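Long-range contact in predicted flavin-nucleotide-binding protein from COG3576 family structurally related to pyridoxine 5'-phosphate oxidase (Lactobacillus delbrueckii subsp. bulgaricus, PDB 2HTD), which probably binds a flavin nucleotide and may act as an oxidoreductase related to pyridoxamine 5'-phosphate oxidase: residues V101-A107 / L133-F139. Numbering follows the deposited sequence.
With SO4 (sulfate ion), chain E.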
loop_
_atom_site.group_PDB
_atom_site.type_symbol
_atom_site.label_atom_id
_atom_site.label_comp_id
_atom_site.label_asym_id
_atom_site.label_seq_id
_atom_site.Cartn_x
_atom_site.Cartn_y
_atom_site.Cartn_z
ATOM N N VAL B 101 -8.734 1.704 7.845
ATOM C CA VAL B 101 -8.680 0.317 8.295
ATOM C C VAL B 101 -7.762 -0.458 7.377
ATOM O O VAL B 101 -7.694 -0.159 6.186
ATOM C CB VAL B 101 -10.074 -0.313 8.353
ATOM C CG1 VAL B 101 -10.781 -0.324 6.973
ATOM C CG2 VAL B 101 -9.987 -1.714 8.871
ATOM N N ARG B 102 -7.040 -1.434 7.920
ATOM C CA ARG B 102 -6.167 -2.278 7.126
ATOM C C ARG B 102 -6.482 -3.689 7.446
ATOM O O ARG B 102 -6.901 -3.991 8.574
ATOM C CB ARG B 102 -4.688 -1.998 7.454
ATOM C CG ARG B 102 -3.737 -3.066 6.978
ATOM C CD ARG B 102 -2.322 -2.515 6.847
ATOM N NE ARG B 102 -1.868 -1.844 8.071
ATOM C CZ ARG B 102 -1.330 -2.469 9.120
ATOM N NH1 ARG B 102 -1.160 -3.804 9.140
ATOM N NH2 ARG B 102 -0.959 -1.767 10.169
ATOM N N VAL B 103 -6.331 -4.574 6.475
ATOM C CA VAL B 103 -6.438 -5.982 6.750
ATOM C C VAL B 103 -5.227 -6.719 6.242
ATOM O O VAL B 103 -4.522 -6.254 5.382
ATOM C CB VAL B 103 -7.717 -6.628 6.171
ATOM C CG1 VAL B 103 -8.966 -5.927 6.714
ATOM C CG2 VAL B 103 -7.700 -6.662 4.675
ATOM N N LEU B 104 -4.993 -7.877 6.837
ATOM C CA LEU B 104 -4.076 -8.891 6.307
ATOM C C LEU B 104 -4.987 -10.046 5.901
ATOM O O LEU B 104 -5.847 -10.470 6.680
ATOM C CB LEU B 104 -3.050 -9.354 7.374
ATOM C CG LEU B 104 -2.045 -10.415 6.939
ATOM C CD1 LEU B 104 -1.152 -9.888 5.808
ATOM C CD2 LEU B 104 -1.200 -10.854 8.130
ATOM N N ALA B 105 -4.785 -10.548 4.678
ATOM C CA ALA B 105 -5.657 -11.579 4.110
ATOM C C ALA B 105 -4.851 -12.614 3.339
ATOM O O ALA B 105 -3.733 -12.357 2.869
ATOM C CB ALA B 105 -6.681 -10.950 3.184
ATOM N N THR B 106 -5.443 -13.791 3.198
ATOM C CA THR B 106 -4.948 -14.789 2.273
ATOM C C THR B 106 -5.832 -14.755 1.038
ATOM O O THR B 106 -7.007 -14.487 1.149
ATOM C CB THR B 106 -4.970 -16.191 2.921
ATOM O OG1 THR B 106 -6.300 -16.503 3.268
ATOM C CG2 THR B 106 -4.125 -16.237 4.169
ATOM N N ALA B 107 -5.248 -15.015 -0.130
ATOM C CA ALA B 107 -5.923 -14.907 -1.400
ATOM C C ALA B 107 -6.357 -16.263 -1.903
ATOM O O ALA B 107 -5.651 -17.254 -1.719
ATOM C CB ALA B 107 -4.998 -14.292 -2.427
ATOM N N LEU B 133 -10.538 -12.713 -0.880
ATOM C CA LEU B 133 -9.555 -12.420 0.152
ATOM C C LEU B 133 -10.185 -12.784 1.472
ATOM O O LEU B 133 -11.229 -12.240 1.826
ATOM C CB LEU B 133 -9.172 -10.952 0.097
ATOM C CG LEU B 133 -8.406 -10.471 -1.130
ATOM C CD1 LEU B 133 -8.332 -8.960 -1.129
ATOM C CD2 LEU B 133 -7.044 -11.075 -1.122
ATOM N N ASN B 134 -9.535 -13.682 2.189
ATOM C CA ASN B 134 -9.987 -14.169 3.469
ATOM C C ASN B 134 -9.231 -13.415 4.533
ATOM O O ASN B 134 -8.021 -13.577 4.712
ATOM C CB ASN B 134 -9.732 -15.669 3.634
ATOM C CG ASN B 134 -10.156 -16.491 2.417
ATOM O OD1 ASN B 134 -11.139 -16.176 1.742
ATOM N ND2 ASN B 134 -9.389 -17.537 2.120
ATOM N N ILE B 135 -9.957 -12.561 5.237
ATOM C CA ILE B 135 -9.358 -11.732 6.235
ATOM C C ILE B 135 -8.849 -12.572 7.389
ATOM O O ILE B 135 -9.581 -13.414 7.954
ATOM C CB ILE B 135 -10.371 -10.674 6.749
ATOM C CG1 ILE B 135 -10.719 -9.723 5.592
ATOM C CG2 ILE B 135 -9.759 -9.906 7.918
ATOM C CD1 ILE B 135 -11.806 -8.728 5.891
ATOM N N GLU B 136 -7.584 -12.376 7.718
ATOM C CA GLU B 136 -6.949 -13.009 8.867
ATOM C C GLU B 136 -6.886 -12.090 10.072
ATOM O O GLU B 136 -7.019 -12.537 11.213
ATOM C CB GLU B 136 -5.511 -13.402 8.525
ATOM C CG GLU B 136 -5.372 -14.506 7.540
ATOM C CD GLU B 136 -3.917 -14.995 7.450
ATOM O OE1 GLU B 136 -2.986 -14.202 7.762
ATOM O OE2 GLU B 136 -3.717 -16.179 7.111
ATOM N N GLU B 137 -6.613 -10.813 9.822
ATOM C CA GLU B 137 -6.498 -9.845 10.886
ATOM C C GLU B 137 -6.926 -8.482 10.381
ATOM O O GLU B 137 -6.703 -8.148 9.230
ATOM C CB GLU B 137 -5.034 -9.765 11.338
ATOM C CG GLU B 137 -4.837 -9.049 12.647
ATOM C CD GLU B 137 -5.681 -9.649 13.773
ATOM O OE1 GLU B 137 -5.546 -10.875 14.038
ATOM O OE2 GLU B 137 -6.502 -8.892 14.342
ATOM N N VAL B 138 -7.481 -7.707 11.293
ATOM C CA VAL B 138 -7.871 -6.316 11.059
ATOM C C VAL B 138 -7.053 -5.415 11.972
ATOM O O VAL B 138 -6.823 -5.753 13.139
ATOM C CB VAL B 138 -9.370 -6.076 11.359
ATOM C CG1 VAL B 138 -9.788 -4.635 10.899
ATOM C CG2 VAL B 138 -10.265 -7.110 10.655
ATOM N N PHE B 139 -6.667 -4.259 11.430
ATOM C CA PHE B 139 -5.906 -3.256 12.130
ATOM C C PHE B 139 -6.615 -1.929 11.981
ATOM O O PHE B 139 -7.108 -1.615 10.902
ATOM C CB PHE B 139 -4.491 -3.168 11.545
ATOM C CG PHE B 139 -3.780 -4.507 11.432
ATOM C CD1 PHE B 139 -4.072 -5.384 10.407
ATOM C CD2 PHE B 139 -2.777 -4.860 12.329
ATOM C CE1 PHE B 139 -3.407 -6.618 10.266
ATOM C CE2 PHE B 139 -2.122 -6.096 12.222
ATOM C CZ PHE B 139 -2.436 -6.975 11.183
HETATM S S SO4 E . 0.498 1.674 10.336
HETATM O O1 SO4 E . -0.199 0.984 9.231
HETATM O O2 SO4 E . 0.449 0.794 11.513
HETATM O O3 SO4 E . 1.895 2.049 9.934
HETATM O O4 SO4 E . -0.173 2.914 10.716
HETATM O O HOH W 1 -7.451 -19.237 3.739
#
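V101 CG2 touches V138 CG1, beside the face that carries V103 and I135, where antiparallel strands 101-107 and 133-139 run as neighbours in the split-barrel fold of the pyridoxamine 5'-phosphate oxidase family, to which the protein is related. R102 pairs with F139 through two backbone hydrogen bonds. Its guanidinium, swung over by the bend at chi3 (52°), stacks on the ring in a cation-pi contact, planes 25° apart; R102 NH1 lies over the centre of the F139 ring, 3.4 Å above its plane. R102 NH2 donates to O1 of a sulfate, probably from the crystallisation liquor, at 3.0 Å; E77, A78 and Q53 of the second subunit also bind this ion. With an alanine in place of F139 the guanidinium would probably lose its flat partner and be freer to turn from the sulfate. Beta-branched V103 suits an extended, buried strand, its CG1 4.1 Å from I135 CD1. L104 faces a classic beta bulge: its O accepts from E136 N (2.8 Å) and, less closely, E137 N (3.3 Å). Small A105 fits where its CB lies 4.0 Å from L133 CB. T106 exchanges backbone hydrogen bonds with N134, and one water joins their polar side chains, 3.0 Å from T106 OG1 and accepting from N134 ND2.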